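Local coordinates for protein response regulator (Vibrio cholerae O1 biovar El Tor, PDB 7KPO) that probably binds DNA, as the DNA-binding domain of the sensor histidine kinase ChiS, at residues S18-W23 with Q29-F34; R42-R47 with Q51-D56; Y79-C84 with P89-I94. One frame throughout, in Å; residues are numbered along the deposited sequence. Where two conformers were deposited one is given.

Contact 1: S18-W23 with Q29-F34; sequences SALNYW and QSKFTF
Trp23, in the last turns of helix 2-27, meets Ser30, Gln29 and Phe34. Its indole lies with the NE1 corner toward the start of the second helix. Trp23 NE1 donates to Ser30 O at 2.9 Å, with an N-H...O angle of 147°. The donor stands above the carbonyl plane of Ser30. The backbone N of Phe34 reaches the same oxygen from the opposite face, so Ser30 O accepts two bonds. One face of the indole is covered by Phe34. Phe34 CB lies over the five-membered ring in a CH-pi contact, 3.6 Å from Trp23 CE2. Farther out, the phenyl ring turns its edge toward that face. The pair is T-shaped (edge-to-face), with planes at 63° and centroids 5.7 Å apart. With CG anti to the backbone N (chi1 156°), the Phe34 ring swings away from Ser30 and into the interior. There its CD2 touches Leu20 CD2 at 3.7 Å, the two side chains crossing at about a right angle.

This is a helix-loop-helix corner: helix 2-27 ends, a short loop follows, and Ser30 is the N-cap of helix 31-38. Within that first turn Ser30 OG and Thr33 OG1 share a hydrogen bond of 3.0 Å. Helix 70-83 packs on the Phe34 ring through Ser76 and Ile80.

At the outer end Leu20 uses both methyl groups. Leu20 CD1 lies 4.1 Å from Lys31 CD, and CD2 also touches the lysine chain at CG. The lysine amine leads away to a salt bridge with Asp56. Of the Gln29 side chain, CB comes nearest, 3.9 Å from Trp23 NE1, and the amide leads away.

Contact 2: R42-R47 with Q51-D56; sequences RVYLDR and QTRTLD. With FMT (formic acid), chain H; FMT (formic acid), chain G.
The guanidinium of Arg53 lies flat on the ring of Tyr44, a cation-pi stack on the protein surface. Arg53 CZ is 3.9 Å from the ring centroid, and the two planes are 25° apart. NH1 sits over the rim of the ring, nearest CE1. The Arg53 chain bends at chi3 (63°), which folds its end over the aromatic face. Asp46 runs across the aliphatic part of the chain: its OD2 is 3.2 Å from Arg53 CD. Its OD1 forms only a long salt bridge, 3.7 Å to Arg53 NH2.

Tyr44 OH and Thr54 OG1 both donate to O2 of one formic acid, at 2.8 and 2.9 Å. That molecule is probably from the crystallisation liquor. A water bonded to Arg42 O and Leu55 N also joins the segments.

The backbones pair only briefly. Tyr44 N donates to Gln51 O at 2.8 Å, and Gln51 N donates to Tyr44 O at 2.7 Å. Thr52 then makes an inverse gamma turn, and the chain enters helix 53-57. Such reciprocal bonding, an antiparallel hydrogen-bonded pair, is characteristic of a two-stranded beta hairpin, here strands 44-46 and 49-51.

Contact 3: Y79-C84 with P89-I94; sequences YILEHC and PERTHI. With SO4 (sulfate ion), chain D; SO4 (sulfate ion), chain B.
Arg91 reaches across from helix 89-106 to the carbonyl groups of Leu81 and Cys84, at the end of helix 70-83. Its CG is anti to the backbone N (chi1 -165°), and the chain then runs extended from CG to NE. The last torsion turns the guanidinium about square to the chain (chi4 -89°). This presents its N-H edge to the opposite segment. Arg91 NE donates to Cys84 O at 3.1 Å with an angle of 161°. The bond lies in the guanidinium plane and uses a lone pair of the carbonyl. Arg91 NH2 adds a weak bond of 3.3 Å to Cys84 O. A second weak bond, from Arg91 NH2 to Leu81 O, is short at 2.7 Å but strongly bent.

Leu81 covers one face of the same group. Its CD2 lies over the centre of the guanidinium, 3.8 Å from Arg91 CZ.

The two segments flank the short link between helix 70-83 and helix 89-106, a helix-loop-helix connection. Cys84 is the first residue to leave the helical path, and its carbonyl is further approached by Tyr22 of helix 2-27 in a weak bond.

Ile94 also meets Leu81. The two chains slide past each other in opposite directions, with Ile94 CG2 4.1 Å from Leu81 CD2.

The far edge of Arg91 faces sulfate, probably from the crystallisation liquor, modelled at two positions too close together to be filled at once. The individual sulfate bonds are therefore doubtful. NH1 also forms salt bridges with Glu95 and with Glu95 of the second subunit. Arg91 packs on Arg91 of that subunit, so this edge belongs to the dimer interface.

The three contacts follow one another in series along the chain. Contacts 1 and 2 have centres about 14 Å apart and touch directly. Lys31 NZ forms a salt bridge of 2.7 Å with Asp56 OD1, and Phe32 packs on Val43. Contacts 1 and 3 are closer, with centres about 11 Å apart. They meet at Tyr22 of segment 18-23, whose OH is 3.3 Å from Cys84 O, a probable hydrogen bond, and whose CB packs on Ile94 CD1. Contacts 2 and 3 do not touch: their centres are about 24 Å apart and lie on opposite sides of the chain's centre. Contact 1 thus bridges the surface hairpin and the sulfate-binding dimer face.

Contact 1: S18-W23 with Q29-F34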
loop_
_atom_site.group_PDB
_atom_site.type_symbol
_atom_site.label_atom_id
_atom_site.label_comp_id
_atom_site.label_asym_id
_atom_site.label_seq_id
_atom_site.Cartn_x
_atom_site.Cartn_y
_atom_site.Cartn_z
ATOM N N SER A 18 -14.692 -3.935 4.911
ATOM C CA SER A 18 -13.498 -4.713 4.493
ATOM C C SER A 18 -12.267 -4.199 5.239
ATOM O O SER A 18 -11.499 -5.008 5.787
ATOM C CB SER A 18 -13.277 -4.615 3.000
ATOM O OG SER A 18 -14.316 -5.252 2.276
ATOM N N ALA A 19 -12.109 -2.882 5.266
ATOM C CA ALA A 19 -10.921 -2.274 5.897
ATOM C C ALA A 19 -10.898 -2.594 7.394
ATOM O O ALA A 19 -9.825 -2.921 7.915
ATOM C CB ALA A 19 -10.906 -0.792 5.643
ATOM N N LEU A 20 -12.040 -2.493 8.071
ATOM C CA LEU A 20 -12.053 -2.776 9.532
ATOM C C LEU A 20 -11.768 -4.251 9.800
ATOM O O LEU A 20 -11.060 -4.542 10.765
ATOM C CB LEU A 20 -13.389 -2.354 10.139
ATOM C CG LEU A 20 -13.503 -0.866 10.439
ATOM C CD1 LEU A 20 -14.920 -0.508 10.830
ATOM C CD2 LEU A 20 -12.526 -0.455 11.534
ATOM N N ASN A 21 -12.310 -5.148 8.987
ATOM C CA ASN A 21 -12.043 -6.593 9.204
ATOM C C ASN A 21 -10.541 -6.855 9.049
ATOM O O ASN A 21 -9.979 -7.640 9.838
ATOM C CB ASN A 21 -12.884 -7.447 8.259
ATOM C CG ASN A 21 -14.370 -7.308 8.511
ATOM O OD1 ASN A 21 -14.790 -6.846 9.572
ATOM N ND2 ASN A 21 -15.170 -7.712 7.540
ATOM N N TYR A 22 -9.915 -6.210 8.066
ATOM C CA TYR A 22 -8.461 -6.365 7.816
ATOM C C TYR A 22 -7.669 -5.778 8.994
ATOM O O TYR A 22 -6.739 -6.426 9.491
ATOM C CB TYR A 22 -8.155 -5.716 6.470
ATOM C CG TYR A 22 -6.717 -5.758 6.034
ATOM C CD1 TYR A 22 -6.139 -6.927 5.572
ATOM C CD2 TYR A 22 -5.954 -4.605 6.015
ATOM C CE1 TYR A 22 -4.824 -6.954 5.136
ATOM C CE2 TYR A 22 -4.641 -4.614 5.582
ATOM C CZ TYR A 22 -4.073 -5.793 5.143
ATOM O OH TYR A 22 -2.775 -5.789 4.726
ATOM N N TRP A 23 -8.028 -4.568 9.419
ATOM C CA TRP A 23 -7.384 -3.928 10.593
ATOM C C TRP A 23 -7.421 -4.879 11.790
ATOM O O TRP A 23 -6.374 -5.111 12.413
ATOM C CB TRP A 23 -8.108 -2.626 10.944
ATOM C CG TRP A 23 -7.774 -2.120 12.313
ATOM C CD1 TRP A 23 -8.462 -2.368 13.467
ATOM C CD2 TRP A 23 -6.640 -1.319 12.687
ATOM N NE1 TRP A 23 -7.841 -1.767 14.526
ATOM C CE2 TRP A 23 -6.728 -1.110 14.080
ATOM C CE3 TRP A 23 -5.580 -0.740 11.982
ATOM C CZ2 TRP A 23 -5.790 -0.351 14.775
ATOM C CZ3 TRP A 23 -4.651 0.006 12.672
ATOM C CH2 TRP A 23 -4.759 0.198 14.050
ATOM N N GLN A 29 -5.812 -5.541 16.936
ATOM C CA GLN A 29 -6.476 -4.490 17.751
ATOM C C GLN A 29 -7.962 -4.423 17.371
ATOM O O GLN A 29 -8.348 -4.958 16.316
ATOM C CB GLN A 29 -5.820 -3.123 17.525
ATOM C CG GLN A 29 -4.314 -3.073 17.789
ATOM C CD GLN A 29 -3.905 -3.069 19.246
ATOM O OE1 GLN A 29 -4.702 -3.295 20.153
ATOM N NE2 GLN A 29 -2.632 -2.796 19.483
ATOM N N SER A 30 -8.762 -3.785 18.219
ATOM C CA SER A 30 -10.221 -3.648 17.983
ATOM C C SER A 30 -10.566 -2.478 17.059
ATOM O O SER A 30 -9.702 -1.629 16.779
ATOM C CB SER A 30 -10.903 -3.441 19.301
ATOM O OG SER A 30 -10.461 -2.222 19.892
ATOM N N LYS A 31 -11.829 -2.449 16.633
ATOM C CA LYS A 31 -12.400 -1.312 15.873
ATOM C C LYS A 31 -12.291 -0.074 16.765
ATOM O O LYS A 31 -11.903 1.004 16.284
ATOM C CB LYS A 31 -13.860 -1.609 15.531
ATOM C CG LYS A 31 -14.662 -0.427 15.004
ATOM C CD LYS A 31 -16.129 -0.745 14.791
ATOM C CE LYS A 31 -16.836 -1.131 16.077
ATOM N NZ LYS A 31 -18.240 -1.542 15.844
ATOM N N PHE A 32 -12.605 -0.247 18.047
ATOM C CA PHE A 32 -12.509 0.875 19.007
ATOM C C PHE A 32 -11.114 1.492 18.935
ATOM O O PHE A 32 -11.045 2.752 18.911
ATOM C CB PHE A 32 -12.789 0.410 20.436
ATOM C CG PHE A 32 -12.514 1.467 21.471
ATOM C CD1 PHE A 32 -11.238 1.644 21.983
ATOM C CD2 PHE A 32 -13.526 2.302 21.910
ATOM C CE1 PHE A 32 -10.982 2.631 22.921
ATOM C CE2 PHE A 32 -13.269 3.282 22.857
ATOM C CZ PHE A 32 -11.999 3.443 23.361
ATOM N N THR A 33 -10.074 0.640 18.938
ATOM C CA THR A 33 -8.649 1.071 18.921
ATOM C C THR A 33 -8.333 1.782 17.603
ATOM O O THR A 33 -7.567 2.759 17.632
ATOM C CB THR A 33 -7.714 -0.107 19.201
ATOM O OG1 THR A 33 -8.022 -0.522 20.531
ATOM C CG2 THR A 33 -6.252 0.261 19.088
ATOM N N PHE A 34 -8.845 1.278 16.486
ATOM C CA PHE A 34 -8.626 2.008 15.217
ATOM C C PHE A 34 -9.125 3.454 15.373
ATOM O O PHE A 34 -8.394 4.390 15.012
ATOM C CB PHE A 34 -9.331 1.313 14.052
ATOM C CG PHE A 34 -9.626 2.274 12.936
ATOM C CD1 PHE A 34 -8.602 2.838 12.194
ATOM C CD2 PHE A 34 -10.926 2.676 12.688
ATOM C CE1 PHE A 34 -8.877 3.769 11.208
ATOM C CE2 PHE A 34 -11.199 3.602 11.697
ATOM C CZ PHE A 34 -10.176 4.143 10.958
#

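Contact 2: R42-R47 with Q51-D56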
loop_
_atom_site.group_PDB
_atom_site.type_symbol
_atom_site.label_atom_id
_atom_site.label_comp_id
_atom_site.label_asym_id
_atom_site.label_seq_id
_atom_site.Cartn_x
_atom_site.Cartn_y
_atom_site.Cartn_z
ATOM N N ARG A 42 -15.076 9.429 16.662
ATOM C CA ARG A 42 -15.298 9.703 18.094
ATOM C C ARG A 42 -15.818 8.475 18.836
ATOM O O ARG A 42 -16.445 7.571 18.241
ATOM C CB ARG A 42 -16.229 10.901 18.277
ATOM C CG ARG A 42 -15.601 12.223 17.864
ATOM C CD ARG A 42 -16.410 13.396 18.368
ATOM N NE ARG A 42 -16.435 13.417 19.826
ATOM C CZ ARG A 42 -17.148 14.264 20.563
ATOM N NH1 ARG A 42 -17.918 15.169 19.982
ATOM N NH2 ARG A 42 -17.095 14.194 21.883
ATOM N N VAL A 43 -15.516 8.476 20.124
ATOM C CA VAL A 43 -15.958 7.444 21.094
ATOM C C VAL A 43 -17.055 8.080 21.946
ATOM O O VAL A 43 -16.890 9.249 22.368
ATOM C CB VAL A 43 -14.770 6.959 21.940
ATOM C CG1 VAL A 43 -15.218 6.188 23.170
ATOM C CG2 VAL A 43 -13.793 6.152 21.098
ATOM N N TYR A 44 -18.124 7.325 22.187
ATOM C CA TYR A 44 -19.289 7.821 22.956
ATOM C C TYR A 44 -19.662 6.807 24.036
ATOM O O TYR A 44 -19.311 5.620 23.883
ATOM C CB TYR A 44 -20.487 8.029 22.022
ATOM C CG TYR A 44 -20.313 9.103 20.977
ATOM C CD1 TYR A 44 -20.681 10.414 21.236
ATOM C CD2 TYR A 44 -19.796 8.812 19.725
ATOM C CE1 TYR A 44 -20.530 11.409 20.284
ATOM C CE2 TYR A 44 -19.638 9.796 18.762
ATOM C CZ TYR A 44 -20.009 11.100 19.040
ATOM O OH TYR A 44 -19.856 12.074 18.096
ATOM N N LEU A 45 -20.316 7.294 25.095
ATOM C CA LEU A 45 -20.863 6.458 26.199
ATOM C C LEU A 45 -22.352 6.227 25.925
ATOM O O LEU A 45 -23.150 7.148 26.181
ATOM C CB LEU A 45 -20.644 7.168 27.539
ATOM C CG LEU A 45 -19.283 6.937 28.192
ATOM C CD1 LEU A 45 -19.001 7.986 29.256
ATOM C CD2 LEU A 45 -19.198 5.535 28.778
ATOM N N ASP A 46 -22.686 5.050 25.390
ATOM C CA ASP A 46 -24.087 4.678 25.053
ATOM C C ASP A 46 -24.459 3.402 25.809
ATOM O O ASP A 46 -23.631 2.470 25.821
ATOM C CB ASP A 46 -24.247 4.434 23.551
ATOM C CG ASP A 46 -23.851 5.613 22.681
ATOM O OD1 ASP A 46 -23.958 6.761 23.159
ATOM O OD2 ASP A 46 -23.414 5.371 21.541
ATOM N N ARG A 47 -25.646 3.372 26.425
ATOM C CA ARG A 47 -26.114 2.151 27.137
ATOM C C ARG A 47 -25.064 1.761 28.189
ATOM O O ARG A 47 -24.930 0.554 28.475
ATOM C CB ARG A 47 -26.343 1.062 26.082
ATOM C CG ARG A 47 -27.165 -0.139 26.524
ATOM C CD ARG A 47 -27.307 -1.095 25.352
ATOM N NE ARG A 47 -28.184 -2.228 25.616
ATOM C CZ ARG A 47 -27.809 -3.375 26.178
ATOM N NH1 ARG A 47 -28.697 -4.338 26.361
ATOM N NH2 ARG A 47 -26.556 -3.560 26.562
ATOM N N GLN A 51 -18.601 3.237 22.736
ATOM C CA GLN A 51 -18.958 2.783 21.367
ATOM C C GLN A 51 -18.487 3.801 20.327
ATOM O O GLN A 51 -18.500 5.008 20.620
ATOM C CB GLN A 51 -20.475 2.646 21.209
ATOM C CG GLN A 51 -21.150 1.719 22.214
ATOM C CD GLN A 51 -20.827 0.258 22.019
ATOM O OE1 GLN A 51 -20.197 -0.142 21.043
ATOM N NE2 GLN A 51 -21.288 -0.564 22.947
ATOM N N THR A 52 -18.089 3.310 19.155
ATOM C CA THR A 52 -17.732 4.176 18.000
ATOM C C THR A 52 -19.062 4.387 17.271
ATOM O O THR A 52 -19.227 3.888 16.167
ATOM C CB THR A 52 -16.622 3.525 17.171
ATOM O OG1 THR A 52 -17.037 2.209 16.808
ATOM C CG2 THR A 52 -15.315 3.429 17.923
ATOM N N ARG A 53 -19.958 5.120 17.921
ATOM C CA ARG A 53 -21.365 5.302 17.465
ATOM C C ARG A 53 -21.462 5.746 15.998
ATOM O O ARG A 53 -22.264 5.127 15.270
ATOM C CB ARG A 53 -22.084 6.291 18.386
ATOM C CG ARG A 53 -23.591 6.343 18.183
ATOM C CD ARG A 53 -24.230 7.326 19.144
ATOM N NE ARG A 53 -23.758 8.682 18.910
ATOM C CZ ARG A 53 -23.983 9.709 19.717
ATOM N NH1 ARG A 53 -23.514 10.904 19.410
ATOM N NH2 ARG A 53 -24.665 9.534 20.836
ATOM N N THR A 54 -20.727 6.776 15.596
ATOM C CA THR A 54 -20.874 7.245 14.192
ATOM C C THR A 54 -20.205 6.269 13.218
ATOM O O THR A 54 -20.818 5.947 12.186
ATOM C CB THR A 54 -20.361 8.677 14.047
ATOM O OG1 THR A 54 -21.013 9.460 15.046
ATOM C CG2 THR A 54 -20.631 9.241 12.671
ATOM N N LEU A 55 -18.988 5.825 13.523
ATOM C CA LEU A 55 -18.300 4.846 12.644
ATOM C C LEU A 55 -19.214 3.636 12.401
ATOM O O LEU A 55 -19.298 3.156 11.265
ATOM C CB LEU A 55 -17.005 4.408 13.332
ATOM C CG LEU A 55 -16.250 3.256 12.671
ATOM C CD1 LEU A 55 -15.869 3.590 11.235
ATOM C CD2 LEU A 55 -15.017 2.896 13.490
ATOM N N ASP A 56 -19.897 3.170 13.443
ATOM C CA ASP A 56 -20.745 1.956 13.320
ATOM C C ASP A 56 -21.822 2.153 12.253
ATOM O O ASP A 56 -22.209 1.164 11.624
ATOM C CB ASP A 56 -21.367 1.592 14.666
ATOM C CG ASP A 56 -20.362 1.125 15.703
ATOM O OD1 ASP A 56 -19.180 0.947 15.348
ATOM O OD2 ASP A 56 -20.776 0.925 16.856
HETATM C C FMT H . -17.899 11.165 14.775
HETATM O O1 FMT H . -17.264 10.126 14.744
HETATM O O2 FMT H . -18.971 11.394 15.512
HETATM C C FMT G . -20.826 11.022 25.005
HETATM O O1 FMT G . -20.626 9.890 25.397
HETATM O O2 FMT G . -19.959 11.757 24.372
HETATM O O HOH W 1 -17.831 7.392 15.881
#

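Contact 3: Y79-C84 with P89-I94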
loop_
_atom_site.group_PDB
_atom_site.type_symbol
_atom_site.label_atom_id
_atom_site.label_comp_id
_atom_site.label_asym_id
_atom_site.label_seq_id
_atom_site.Cartn_x
_atom_site.Cartn_y
_atom_site.Cartn_z
ATOM N N TYR A 79 -5.299 5.069 6.570
ATOM C CA TYR A 79 -4.690 4.798 7.897
ATOM C C TYR A 79 -4.500 3.290 8.084
ATOM O O TYR A 79 -3.421 2.829 8.509
ATOM C CB TYR A 79 -5.565 5.363 9.015
ATOM C CG TYR A 79 -4.978 5.178 10.387
ATOM C CD1 TYR A 79 -5.171 4.004 11.095
ATOM C CD2 TYR A 79 -4.211 6.172 10.972
ATOM C CE1 TYR A 79 -4.626 3.825 12.354
ATOM C CE2 TYR A 79 -3.659 6.009 12.230
ATOM C CZ TYR A 79 -3.870 4.831 12.925
ATOM O OH TYR A 79 -3.335 4.657 14.167
ATOM N N ILE A 80 -5.547 2.529 7.781
ATOM C CA ILE A 80 -5.490 1.049 7.941
ATOM C C ILE A 80 -4.415 0.473 7.009
ATOM O O ILE A 80 -3.623 -0.368 7.472
ATOM C CB ILE A 80 -6.896 0.458 7.746
ATOM C CG1 ILE A 80 -7.772 0.879 8.932
ATOM C CG2 ILE A 80 -6.835 -1.051 7.572
ATOM C CD1 ILE A 80 -9.248 0.617 8.762
ATOM N N LEU A 81 -4.345 0.940 5.761
ATOM C CA LEU A 81 -3.320 0.411 4.815
ATOM C C LEU A 81 -1.912 0.869 5.244
ATOM O O LEU A 81 -0.942 0.118 5.014
ATOM C CB LEU A 81 -3.677 0.857 3.392
ATOM C CG LEU A 81 -4.919 0.197 2.788
ATOM C CD1 LEU A 81 -5.313 0.871 1.482
ATOM C CD2 LEU A 81 -4.700 -1.298 2.580
ATOM N N GLU A 82 -1.801 2.031 5.889
ATOM C CA GLU A 82 -0.492 2.553 6.370
ATOM C C GLU A 82 0.045 1.656 7.494
ATOM O O GLU A 82 1.265 1.415 7.526
ATOM C CB GLU A 82 -0.659 3.984 6.893
ATOM C CG GLU A 82 0.612 4.598 7.456
ATOM C CD GLU A 82 1.713 4.850 6.442
ATOM O OE1 GLU A 82 1.397 4.975 5.242
ATOM O OE2 GLU A 82 2.886 4.909 6.854
ATOM N N HIS A 83 -0.851 1.181 8.363
ATOM C CA HIS A 83 -0.444 0.392 9.557
ATOM C C HIS A 83 -0.536 -1.123 9.362
ATOM O O HIS A 83 0.065 -1.840 10.176
ATOM C CB HIS A 83 -1.273 0.866 10.757
ATOM C CG HIS A 83 -0.935 2.262 11.159
ATOM N ND1 HIS A 83 0.117 2.542 12.009
ATOM C CD2 HIS A 83 -1.461 3.454 10.803
ATOM C CE1 HIS A 83 0.209 3.845 12.177
ATOM N NE2 HIS A 83 -0.745 4.427 11.452
ATOM N N CYS A 84 -1.240 -1.581 8.332
ATOM C CA CYS A 84 -1.428 -3.035 8.073
ATOM C C CYS A 84 -0.908 -3.323 6.663
ATOM O O CYS A 84 -1.552 -2.895 5.691
ATOM C CB CYS A 84 -2.894 -3.410 8.250
ATOM S SG CYS A 84 -3.544 -2.989 9.889
ATOM N N PRO A 89 -5.025 -11.188 -1.085
ATOM C CA PRO A 89 -6.325 -10.822 -1.643
ATOM C C PRO A 89 -7.134 -9.839 -0.780
ATOM O O PRO A 89 -7.761 -8.953 -1.325
ATOM C CB PRO A 89 -7.041 -12.180 -1.744
ATOM C CG PRO A 89 -5.919 -13.181 -1.902
ATOM C CD PRO A 89 -4.821 -12.645 -1.014
ATOM N N GLU A 90 -7.108 -10.011 0.540
ATOM C CA GLU A 90 -7.894 -9.127 1.434
ATOM C C GLU A 90 -7.401 -7.685 1.282
ATOM O O GLU A 90 -8.235 -6.772 1.149
ATOM C CB GLU A 90 -7.784 -9.630 2.868
ATOM C CG GLU A 90 -8.745 -8.951 3.811
ATOM C CD GLU A 90 -8.742 -9.502 5.223
ATOM O OE1 GLU A 90 -7.924 -10.391 5.510
ATOM O OE2 GLU A 90 -9.558 -9.043 6.030
ATOM N N ARG A 91 -6.085 -7.485 1.296
ATOM C CA ARG A 91 -5.532 -6.117 1.153
ATOM C C ARG A 91 -5.814 -5.576 -0.252
ATOM O O ARG A 91 -6.215 -4.408 -0.378
ATOM C CB ARG A 91 -4.030 -6.120 1.422
ATOM C CG ARG A 91 -3.476 -4.725 1.645
ATOM C CD ARG A 91 -2.005 -4.766 1.986
ATOM N NE ARG A 91 -1.587 -3.555 2.688
ATOM C CZ ARG A 91 -1.150 -2.448 2.100
ATOM N NH1 ARG A 91 -1.067 -2.380 0.783
ATOM N NH2 ARG A 91 -0.799 -1.407 2.829
ATOM N N THR A 92 -5.613 -6.400 -1.274
ATOM C CA THR A 92 -5.846 -5.958 -2.671
ATOM C C THR A 92 -7.300 -5.490 -2.816
ATOM O O THR A 92 -7.541 -4.472 -3.490
ATOM C CB THR A 92 -5.487 -7.089 -3.637
ATOM O OG1 THR A 92 -4.086 -7.349 -3.508
ATOM C CG2 THR A 92 -5.837 -6.762 -5.071
ATOM N N HIS A 93 -8.234 -6.202 -2.194
ATOM C CA HIS A 93 -9.668 -5.829 -2.293
ATOM C C HIS A 93 -9.886 -4.424 -1.732
ATOM O O HIS A 93 -10.617 -3.642 -2.352
ATOM C CB HIS A 93 -10.519 -6.879 -1.576
ATOM C CG HIS A 93 -11.966 -6.541 -1.524
ATOM N ND1 HIS A 93 -12.776 -6.608 -2.636
ATOM C CD2 HIS A 93 -12.757 -6.162 -0.502
ATOM C CE1 HIS A 93 -14.006 -6.267 -2.300
ATOM N NE2 HIS A 93 -14.018 -5.997 -0.999
ATOM N N ILE A 94 -9.265 -4.115 -0.599
ATOM C CA ILE A 94 -9.412 -2.764 0.015
ATOM C C ILE A 94 -8.818 -1.721 -0.939
ATOM O O ILE A 94 -9.443 -0.670 -1.143
ATOM C CB ILE A 94 -8.759 -2.732 1.404
ATOM C CG1 ILE A 94 -9.483 -3.684 2.360
ATOM C CG2 ILE A 94 -8.732 -1.312 1.941
ATOM C CD1 ILE A 94 -8.667 -4.098 3.555
HETATM S S SO4 D . 1.729 0.341 0.925
HETATM O O1 SO4 D . 0.546 0.704 1.662
HETATM O O2 SO4 D . 1.431 -0.757 0.036
HETATM O O3 SO4 D . 2.759 -0.065 1.843
HETATM O O4 SO4 D . 2.176 1.481 0.166
HETATM S S SO4 B . -0.726 1.786 0.496
HETATM O O1 SO4 B . 0.626 1.779 -0.003
HETATM O O2 SO4 B . -1.464 0.688 -0.082
HETATM O O3 SO4 B . -1.363 3.023 0.133
HETATM O O4 SO4 B . -0.695 1.656 1.931
#